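Local coordinates for protein UL16 (Human herpesvirus 5 strain ad169, PDB 2WY3) that sequesters KLRK1 ligands inside infected cells and blocks ULBP1 and ULBP2 from the KLRK1 receptor, which inhibits natural killer cell activation, at residues B[18-23]-B[109-114]; B[53-56]-B[60-63]; B[74-79]-B[100-105]. One frame throughout, in Å; residues are numbered along the deposited sequence.

Overall arrangement
All three contacts belong to the glycosylated ectodomain of UL16, a two-sheet beta sandwich of immunoglobulin-like type. Contacts 1 and 2 share the six-stranded sheet: strand 110-118 runs beside strand 49-55, the centres of the two contacts lie about 9 Å apart, and Arg111 O meets Thr54 N at 2.9 Å. Contact 3 reaches across to the three-stranded sheet, its centre about 12 Å from that of contact 2 and about 16 Å from that of contact 1. Two polar links tie it in: Tyr112 OH to Arg102 NH1 at 3.0 Å, and Asp63 OD2 to Ser77 OG at 3.0 Å. N-acetylglucosamines lie near Glu18, beside Ser60 and Val61, and covalently on Asn75.

Contact 1 (B[18-23]-B[109-114]). With NAG (2-acetamido-2-deoxy-beta-D-glucopyranose), chain H.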
loop_
_atom_site.group_PDB
_atom_site.type_symbol
_atom_site.label_atom_id
_atom_site.label_comp_id
_atom_site.label_asym_id
_atom_site.label_seq_id
_atom_site.Cartn_x
_atom_site.Cartn_y
_atom_site.Cartn_z
ATOM N N GLU B 18 8.049 24.167 -15.016
ATOM C CA GLU B 18 8.848 23.279 -15.849
ATOM C C GLU B 18 8.351 21.834 -15.791
ATOM O O GLU B 18 8.750 21.010 -16.611
ATOM C CB GLU B 18 10.318 23.313 -15.429
ATOM C CG GLU B 18 11.012 24.632 -15.707
ATOM C CD GLU B 18 12.401 24.684 -15.108
ATOM O OE1 GLU B 18 12.808 23.687 -14.471
ATOM O OE2 GLU B 18 13.084 25.719 -15.271
ATOM N N LEU B 19 7.481 21.532 -14.833
ATOM C CA LEU B 19 7.096 20.133 -14.608
ATOM C C LEU B 19 6.385 19.498 -15.802
ATOM O O LEU B 19 6.608 18.327 -16.104
ATOM C CB LEU B 19 6.222 19.989 -13.355
ATOM C CG LEU B 19 6.906 20.312 -12.028
ATOM C CD1 LEU B 19 5.905 20.188 -10.883
ATOM C CD2 LEU B 19 8.098 19.401 -11.809
ATOM N N ALA B 20 5.516 20.253 -16.468
ATOM C CA ALA B 20 4.743 19.683 -17.572
ATOM C C ALA B 20 5.628 19.033 -18.640
ATOM O O ALA B 20 5.286 17.973 -19.167
ATOM C CB ALA B 20 3.828 20.734 -18.200
ATOM N N SER B 21 6.756 19.669 -18.948
ATOM C CA SER B 21 7.647 19.208 -20.014
ATOM C C SER B 21 8.641 18.104 -19.622
ATOM O O SER B 21 9.322 17.540 -20.483
ATOM C CB SER B 21 8.399 20.397 -20.634
ATOM O OG SER B 21 9.295 20.975 -19.694
ATOM N N ILE B 22 8.729 17.790 -18.337
ATOM C CA ILE B 22 9.635 16.735 -17.893
ATOM C C ILE B 22 9.061 15.364 -18.254
ATOM O O ILE B 22 7.874 15.123 -18.062
ATOM C CB ILE B 22 9.865 16.826 -16.363
ATOM C CG1 ILE B 22 10.652 18.103 -16.041
ATOM C CG2 ILE B 22 10.598 15.577 -15.839
ATOM C CD1 ILE B 22 10.799 18.378 -14.549
ATOM N N HIS B 23 9.897 14.485 -18.808
ATOM C CA HIS B 23 9.479 13.119 -19.135
ATOM C C HIS B 23 9.466 12.266 -17.873
ATOM O O HIS B 23 10.520 12.045 -17.273
ATOM C CB HIS B 23 10.465 12.500 -20.134
ATOM C CG HIS B 23 10.028 11.170 -20.666
ATOM N ND1 HIS B 23 10.490 9.977 -20.154
ATOM C CD2 HIS B 23 9.178 10.847 -21.671
ATOM C CE1 HIS B 23 9.928 8.972 -20.810
ATOM N NE2 HIS B 23 9.127 9.472 -21.732
ATOM N N VAL B 109 -9.075 16.569 -9.264
ATOM C CA VAL B 109 -8.704 16.067 -10.589
ATOM C C VAL B 109 -7.497 16.852 -11.110
ATOM O O VAL B 109 -7.337 18.042 -10.820
ATOM C CB VAL B 109 -9.875 16.150 -11.616
ATOM C CG1 VAL B 109 -10.911 15.041 -11.352
ATOM C CG2 VAL B 109 -10.522 17.537 -11.597
ATOM N N GLY B 110 -6.629 16.182 -11.859
ATOM C CA GLY B 110 -5.436 16.841 -12.350
ATOM C C GLY B 110 -4.268 15.884 -12.460
ATOM O O GLY B 110 -4.457 14.722 -12.809
ATOM N N ARG B 111 -3.073 16.396 -12.192
ATOM C CA ARG B 111 -1.827 15.651 -12.445
ATOM C C ARG B 111 -1.012 15.615 -11.170
ATOM O O ARG B 111 -0.731 16.673 -10.597
ATOM C CB ARG B 111 -1.038 16.393 -13.527
ATOM C CG ARG B 111 0.103 15.613 -14.183
ATOM C CD ARG B 111 0.823 16.494 -15.219
ATOM N NE ARG B 111 1.821 17.343 -14.582
ATOM C CZ ARG B 111 1.908 18.659 -14.725
ATOM N NH1 ARG B 111 1.055 19.314 -15.514
ATOM N NH2 ARG B 111 2.860 19.316 -14.077
ATOM N N TYR B 112 -0.634 14.413 -10.722
ATOM C CA TYR B 112 0.176 14.241 -9.512
ATOM C C TYR B 112 1.553 13.743 -9.929
ATOM O O TYR B 112 1.667 12.650 -10.488
ATOM C CB TYR B 112 -0.484 13.242 -8.533
ATOM C CG TYR B 112 -1.777 13.796 -7.948
ATOM C CD1 TYR B 112 -1.792 14.381 -6.683
ATOM C CD2 TYR B 112 -2.967 13.765 -8.677
ATOM C CE1 TYR B 112 -2.968 14.911 -6.147
ATOM C CE2 TYR B 112 -4.152 14.297 -8.143
ATOM C CZ TYR B 112 -4.136 14.867 -6.888
ATOM O OH TYR B 112 -5.306 15.402 -6.367
ATOM N N ASP B 113 2.579 14.551 -9.673
ATOM C CA ASP B 113 3.945 14.245 -10.102
ATOM C C ASP B 113 4.801 13.930 -8.878
ATOM O O ASP B 113 5.011 14.800 -8.033
ATOM C CB ASP B 113 4.565 15.439 -10.849
ATOM C CG ASP B 113 3.941 15.668 -12.224
ATOM O OD1 ASP B 113 3.639 14.677 -12.911
ATOM O OD2 ASP B 113 3.747 16.833 -12.625
ATOM N N CYS B 114 5.297 12.700 -8.786
ATOM C CA CYS B 114 6.215 12.336 -7.705
ATOM C C CYS B 114 7.615 12.761 -8.081
ATOM O O CYS B 114 8.151 12.326 -9.101
ATOM C CB CYS B 114 6.178 10.841 -7.440
ATOM S SG CYS B 114 4.575 10.395 -6.699
HETATM C C1 NAG H . 10.377 28.630 -14.297
HETATM C C2 NAG H . 11.242 29.891 -14.346
HETATM C C3 NAG H . 10.886 30.786 -15.526
HETATM C C4 NAG H . 10.819 29.985 -16.814
HETATM C C5 NAG H . 9.941 28.750 -16.660
HETATM C C6 NAG H . 10.057 27.881 -17.905
HETATM C C7 NAG H . 12.158 30.842 -12.314
HETATM C C8 NAG H . 11.903 31.585 -11.035
HETATM N N2 NAG H . 11.108 30.636 -13.108
HETATM O O3 NAG H . 11.863 31.793 -15.663
HETATM O O4 NAG H . 10.300 30.802 -17.841
HETATM O O5 NAG H . 10.335 27.970 -15.548
HETATM O O6 NAG H . 11.389 27.420 -18.011
HETATM O O7 NAG H . 13.292 30.454 -12.593
#
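Leu19 overlaps the end of Arg111 with its CB, which lies 3.5 Å from NH2 of that arginine. Next to it the backbone of Ala20 comes over the flat group itself: Ala20 CA sits 3.8 Å above the guanidinium plane of Arg111, displaced toward the rim, and Ala20 CB is 4.1 Å from Arg111 NH1. The touch is one of van der Waals packing, with no hydrogen bond between 18-23 and 109-114. What holds the guanidinium flat beneath the loop is Asp113. Arg111 leaves the strand with CG anti to its N (chi1 -165°) and bends at chi3 (84°), which turns the group toward Asp113, two residues further on. NE and NH2 of Arg111 then both grip OD2 of Asp113, at 2.8 and 3.0 Å, with the oxygen lying in the guanidinium plane. OD1 of Asp113 pairs with Arg127, so one carboxylate probably offsets two neighbouring positive charges. On the loop side, residues 18-21 form a single helix-like turn, where Ser21 OG bonds to Glu18 O at 3.1 Å; Glu18 itself extends outward, its CG 3.4 Å from O5 of an N-acetylglucosamine. The strand carries Gly-x-Tyr-x-Cys, and Tyr112 OH bonds back to Thr108 O while Cys114 is joined to Cys38 of the other sheet: the tyrosine corner and intersheet disulfide of an immunoglobulin-like fold.

Contact 2 (B[53-56]-B[60-63]); sequences FTWQ and SVVD. With NAG (2-acetamido-2-deoxy-beta-D-glucopyranose), chain J.
Strands 49-55 and 62-68 form an antiparallel beta hairpin, with Phe53 and Asp63 as a hydrogen-bonded pair and Thr54 and Val62 as the non-hydrogen-bonded pair beside it. Phe53 N donates to Asp63 O and Asp63 N to Phe53 O, both at 2.8 Å, and Trp55 N reaches Val61 O at 3.0 Å, almost straight on the carbonyl. The CA-H of Val62 also points at Phe53 O. On one face of the hairpin Thr54 and Val62 meet: OG1 of the threonine lies 3.6 Å from CG2 of the valine, the two side chains crossing obliquely. A chi1 of -176°, anti to the backbone N, puts CG1 of Val62 3.5 Å from Phe53 O. Phe53 and Asp63 point to the other face, into the sandwich. There Asp63 CB approaches the Phe53 ring at its edge, 4.2 Å from CD2, while the ring also stacks with Tyr112 from the adjacent strand; the carboxylate of Asp63 runs on, its OD2 bonding to Ser77. Toward the turn Trp55 and Val61 are no longer a paired bridge, though their backbone bond persists. Their CB atoms still touch, but the indole leads away from the hairpin, and its NE1 bonds to Asn106 O. Val61 CG2 lies 3.7 Å from O5 of an N-acetylglucosamine, which also touches Ser60 CB. A water bridges two carbonyls that each already accept a backbone N-H, donating to Phe53 O and, at 2.8 Å, to Val61 O.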
loop_
_atom_site.group_PDB
_atom_site.type_symbol
_atom_site.label_atom_id
_atom_site.label_comp_id
_atom_site.label_asym_id
_atom_site.label_seq_id
_atom_site.Cartn_x
_atom_site.Cartn_y
_atom_site.Cartn_z
ATOM N N PHE B 53 0.855 18.635 -7.215
ATOM C CA PHE B 53 -0.489 18.463 -7.760
ATOM C C PHE B 53 -0.865 19.662 -8.631
ATOM O O PHE B 53 -0.979 20.792 -8.132
ATOM C CB PHE B 53 -1.521 18.321 -6.626
ATOM C CG PHE B 53 -2.957 18.481 -7.087
ATOM C CD1 PHE B 53 -3.439 17.758 -8.164
ATOM C CD2 PHE B 53 -3.815 19.362 -6.440
ATOM C CE1 PHE B 53 -4.754 17.902 -8.603
ATOM C CE2 PHE B 53 -5.137 19.511 -6.864
ATOM C CZ PHE B 53 -5.607 18.785 -7.951
ATOM N N THR B 54 -1.071 19.422 -9.920
ATOM C CA THR B 54 -1.473 20.499 -10.835
ATOM C C THR B 54 -2.952 20.305 -11.177
ATOM O O THR B 54 -3.335 19.266 -11.704
ATOM C CB THR B 54 -0.608 20.468 -12.129
ATOM O OG1 THR B 54 0.781 20.659 -11.799
ATOM C CG2 THR B 54 -1.046 21.556 -13.104
ATOM N N TRP B 55 -3.790 21.295 -10.878
ATOM C CA TRP B 55 -5.241 21.163 -11.067
ATOM C C TRP B 55 -5.604 20.989 -12.544
ATOM O O TRP B 55 -5.068 21.688 -13.397
ATOM C CB TRP B 55 -5.926 22.430 -10.539
ATOM C CG TRP B 55 -7.408 22.325 -10.411
ATOM C CD1 TRP B 55 -8.145 21.203 -10.118
ATOM C CD2 TRP B 55 -8.337 23.401 -10.530
ATOM N NE1 TRP B 55 -9.497 21.532 -10.052
ATOM C CE2 TRP B 55 -9.631 22.874 -10.308
ATOM C CE3 TRP B 55 -8.200 24.770 -10.792
ATOM C CZ2 TRP B 55 -10.781 23.671 -10.352
ATOM C CZ3 TRP B 55 -9.346 25.557 -10.846
ATOM C CH2 TRP B 55 -10.617 25.005 -10.619
ATOM N N GLN B 56 -6.517 20.064 -12.846
ATOM C CA GLN B 56 -6.894 19.832 -14.242
ATOM C C GLN B 56 -7.355 21.115 -14.916
ATOM O O GLN B 56 -7.117 21.317 -16.105
ATOM C CB GLN B 56 -8.020 18.796 -14.359
ATOM C CG GLN B 56 -8.370 18.442 -15.814
ATOM C CD GLN B 56 -9.464 17.386 -15.923
ATOM O OE1 GLN B 56 -9.938 16.874 -14.921
ATOM N NE2 GLN B 56 -9.856 17.052 -17.150
ATOM N N SER B 60 -1.787 26.511 -13.995
ATOM C CA SER B 60 -0.994 27.403 -13.150
ATOM C C SER B 60 -1.225 27.179 -11.660
ATOM O O SER B 60 -0.494 27.709 -10.827
ATOM C CB SER B 60 -1.287 28.871 -13.496
ATOM O OG SER B 60 -0.948 29.128 -14.843
ATOM N N VAL B 61 -2.253 26.411 -11.320
ATOM C CA VAL B 61 -2.591 26.175 -9.918
ATOM C C VAL B 61 -1.970 24.860 -9.450
ATOM O O VAL B 61 -2.421 23.781 -9.830
ATOM C CB VAL B 61 -4.117 26.155 -9.721
ATOM C CG1 VAL B 61 -4.503 25.794 -8.272
ATOM C CG2 VAL B 61 -4.706 27.504 -10.146
ATOM N N VAL B 62 -0.930 24.960 -8.627
ATOM C CA VAL B 62 -0.128 23.785 -8.264
ATOM C C VAL B 62 0.093 23.729 -6.765
ATOM O O VAL B 62 0.520 24.713 -6.158
ATOM C CB VAL B 62 1.250 23.809 -8.971
ATOM C CG1 VAL B 62 2.041 22.533 -8.665
ATOM C CG2 VAL B 62 1.074 23.954 -10.473
ATOM N N ASP B 63 -0.203 22.579 -6.169
ATOM C CA ASP B 63 0.003 22.357 -4.749
ATOM C C ASP B 63 1.169 21.385 -4.572
ATOM O O ASP B 63 1.647 20.792 -5.535
ATOM C CB ASP B 63 -1.263 21.784 -4.111
ATOM C CG ASP B 63 -1.373 22.121 -2.620
ATOM O OD1 ASP B 63 -0.420 22.708 -2.060
ATOM O OD2 ASP B 63 -2.421 21.814 -2.017
HETATM C C1 NAG J . -5.262 30.213 -13.587
HETATM C C2 NAG J . -6.222 31.383 -13.800
HETATM C C3 NAG J . -5.445 32.693 -13.875
HETATM C C4 NAG J . -4.515 32.827 -12.679
HETATM C C5 NAG J . -3.638 31.587 -12.559
HETATM C C6 NAG J . -2.694 31.668 -11.361
HETATM C C7 NAG J . -8.239 30.738 -15.019
HETATM C C8 NAG J . -8.934 30.750 -16.347
HETATM N N2 NAG J . -6.992 31.210 -15.018
HETATM O O3 NAG J . -6.338 33.781 -13.921
HETATM O O4 NAG J . -3.686 33.950 -12.859
HETATM O O5 NAG J . -4.445 30.431 -12.455
HETATM O O6 NAG J . -3.441 31.652 -10.165
HETATM O O7 NAG J . -8.816 30.297 -14.011
HETATM O O HOH W 1 -3.537 22.402 -7.671
#

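Contact 3 (B[74-79]-B[100-105]); sequences RNFSDI and TSRMVT. With NAG (2-acetamido-2-deoxy-beta-D-glucopyranose), chain L.
The loop that carries the chain from strand 71-74 of one sheet to strand 82-89 of the other packs here against the end of strand 95-102, a buried contact between the two sheets. Phe76 points its buried ring at the strand. Phe76 CD2 sits over the centre of the Arg102 guanidinium, 3.5 Å above its plane; with the planes 37° apart, the ring is tilted across the guanidinium rather than stacked flat on it. Phe76 CG is anti to its own carbonyl carbon (chi1 -84°), which swings the ring inward, away from the neighbouring sugar. Thr100 adds its methyl from the side: CG2 is 3.9 Å from Phe76 CE2, at the ring edge. Arg102 bends at chi3 (86°) to bring its flat end under the phenylalanine. Asp78 O lies 3.0 Å from NH2 of Arg102, in the guanidinium plane. The bonds from NE to Asn82 OD1 and from NH1 to Tyr112 OH help fix the group's rotation. On the outer side, Asn75 ND2 is joined covalently to C1 of N-acetylglucosamine, while its OD1 bonds to Gln85. Within the sandwich, Arg102 also makes a cation-pi contact with Phe53 of strand 49-55, and Phe76 packs on Asp63 of strand 62-68 and Asn82 of strand 82-89, so both sheets meet around this pair.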
loop_
_atom_site.group_PDB
_atom_site.type_symbol
_atom_site.label_atom_id
_atom_site.label_comp_id
_atom_site.label_asym_id
_atom_site.label_seq_id
_atom_site.Cartn_x
_atom_site.Cartn_y
_atom_site.Cartn_z
ATOM N N ARG B 74 5.874 19.431 4.750
ATOM C CA ARG B 74 4.931 20.359 4.140
ATOM C C ARG B 74 3.693 19.604 3.685
ATOM O O ARG B 74 3.813 18.639 2.943
ATOM C CB ARG B 74 5.582 21.076 2.951
ATOM C CG ARG B 74 4.668 22.067 2.248
ATOM C CD ARG B 74 5.395 22.763 1.109
ATOM N NE ARG B 74 4.491 23.531 0.259
ATOM C CZ ARG B 74 4.839 24.651 -0.365
ATOM N NH1 ARG B 74 3.960 25.294 -1.121
ATOM N NH2 ARG B 74 6.068 25.133 -0.223
ATOM N N ASN B 75 2.510 20.033 4.136
ATOM C CA ASN B 75 1.251 19.439 3.673
ATOM C C ASN B 75 0.752 20.128 2.413
ATOM O O ASN B 75 1.108 21.275 2.150
ATOM C CB ASN B 75 0.138 19.605 4.720
ATOM C CG ASN B 75 0.328 18.735 5.944
ATOM O OD1 ASN B 75 0.480 17.518 5.839
ATOM N ND2 ASN B 75 0.296 19.369 7.122
ATOM N N PHE B 76 -0.102 19.449 1.651
ATOM C CA PHE B 76 -0.932 20.154 0.681
ATOM C C PHE B 76 -1.608 21.328 1.412
ATOM O O PHE B 76 -1.972 21.212 2.589
ATOM C CB PHE B 76 -2.018 19.228 0.122
ATOM C CG PHE B 76 -1.566 18.350 -1.021
ATOM C CD1 PHE B 76 -0.603 18.790 -1.918
ATOM C CD2 PHE B 76 -2.148 17.096 -1.214
ATOM C CE1 PHE B 76 -0.204 17.989 -2.996
ATOM C CE2 PHE B 76 -1.771 16.295 -2.276
ATOM C CZ PHE B 76 -0.791 16.738 -3.175
ATOM N N SER B 77 -1.788 22.444 0.713
ATOM C CA SER B 77 -2.440 23.620 1.292
ATOM C C SER B 77 -3.887 23.326 1.680
ATOM O O SER B 77 -4.433 23.953 2.593
ATOM C CB SER B 77 -2.390 24.799 0.318
ATOM O OG SER B 77 -3.130 24.514 -0.859
ATOM N N ASP B 78 -4.512 22.390 0.972
ATOM C CA ASP B 78 -5.866 21.955 1.295
ATOM C C ASP B 78 -5.890 20.460 1.560
ATOM O O ASP B 78 -5.799 19.650 0.630
ATOM C CB ASP B 78 -6.842 22.299 0.165
ATOM C CG ASP B 78 -8.288 22.017 0.540
ATOM O OD1 ASP B 78 -8.523 21.243 1.499
ATOM O OD2 ASP B 78 -9.195 22.573 -0.119
ATOM N N ILE B 79 -6.017 20.090 2.829
ATOM C CA ILE B 79 -5.959 18.682 3.198
ATOM C C ILE B 79 -7.323 18.047 3.443
ATOM O O ILE B 79 -7.397 16.882 3.832
ATOM C CB ILE B 79 -5.073 18.453 4.438
ATOM C CG1 ILE B 79 -5.681 19.128 5.675
ATOM C CG2 ILE B 79 -3.663 18.957 4.171
ATOM C CD1 ILE B 79 -4.874 18.880 6.942
ATOM N N THR B 100 -0.298 9.093 -1.695
ATOM C CA THR B 100 -1.253 10.185 -1.799
ATOM C C THR B 100 -2.601 9.601 -2.202
ATOM O O THR B 100 -2.781 9.173 -3.342
ATOM C CB THR B 100 -0.816 11.222 -2.860
ATOM O OG1 THR B 100 0.536 11.644 -2.595
ATOM C CG2 THR B 100 -1.758 12.435 -2.838
ATOM N N SER B 101 -3.536 9.568 -1.260
ATOM C CA SER B 101 -4.888 9.086 -1.531
ATOM C C SER B 101 -5.863 10.189 -1.158
ATOM O O SER B 101 -5.794 10.738 -0.066
ATOM C CB SER B 101 -5.172 7.812 -0.718
ATOM O OG SER B 101 -6.512 7.377 -0.887
ATOM N N ARG B 102 -6.771 10.517 -2.070
ATOM C CA ARG B 102 -7.705 11.606 -1.845
ATOM C C ARG B 102 -9.056 11.248 -2.417
ATOM O O ARG B 102 -9.147 10.437 -3.341
ATOM C CB ARG B 102 -7.215 12.877 -2.557
ATOM C CG ARG B 102 -5.727 13.132 -2.444
ATOM C CD ARG B 102 -5.358 14.446 -3.132
ATOM N NE ARG B 102 -5.520 15.593 -2.245
ATOM C CZ ARG B 102 -5.431 16.865 -2.627
ATOM N NH1 ARG B 102 -5.217 17.176 -3.903
ATOM N NH2 ARG B 102 -5.575 17.833 -1.731
ATOM N N MET B 103 -10.100 11.875 -1.887
ATOM C CA MET B 103 -11.409 11.813 -2.512
ATOM C C MET B 103 -11.307 12.478 -3.877
ATOM O O MET B 103 -10.628 13.494 -4.028
ATOM C CB MET B 103 -12.458 12.521 -1.647
ATOM C CG MET B 103 -12.594 11.894 -0.267
ATOM S SD MET B 103 -13.883 12.683 0.719
ATOM C CE MET B 103 -13.303 14.367 0.762
ATOM N N VAL B 104 -11.964 11.889 -4.868
ATOM C CA VAL B 104 -11.946 12.425 -6.223
ATOM C C VAL B 104 -13.106 13.401 -6.423
ATOM O O VAL B 104 -14.278 13.034 -6.308
ATOM C CB VAL B 104 -12.009 11.304 -7.278
ATOM C CG1 VAL B 104 -12.018 11.892 -8.682
ATOM C CG2 VAL B 104 -10.821 10.361 -7.108
ATOM N N THR B 105 -12.765 14.657 -6.681
ATOM C CA THR B 105 -13.755 15.711 -6.842
ATOM C C THR B 105 -13.283 16.668 -7.919
ATOM O O THR B 105 -12.149 16.573 -8.393
ATOM C CB THR B 105 -13.906 16.544 -5.556
ATOM O OG1 THR B 105 -12.723 17.332 -5.366
ATOM C CG2 THR B 105 -14.112 15.636 -4.340
HETATM C C1 NAG L . 0.241 18.518 8.294
HETATM C C2 NAG L . 1.016 19.238 9.407
HETATM C C3 NAG L . 0.884 18.497 10.733
HETATM C C4 NAG L . -0.581 18.279 11.056
HETATM C C5 NAG L . -1.276 17.572 9.900
HETATM C C6 NAG L . -2.772 17.413 10.163
HETATM C C7 NAG L . 2.970 20.504 8.676
HETATM C C8 NAG L . 4.463 20.506 8.516
HETATM N N2 NAG L . 2.425 19.369 9.109
HETATM O O3 NAG L . 1.509 19.238 11.761
HETATM O O4 NAG L . -0.674 17.484 12.211
HETATM O O5 NAG L . -1.099 18.301 8.699
HETATM O O6 NAG L . -3.376 18.689 10.287
HETATM O O7 NAG L . 2.319 21.514 8.400
#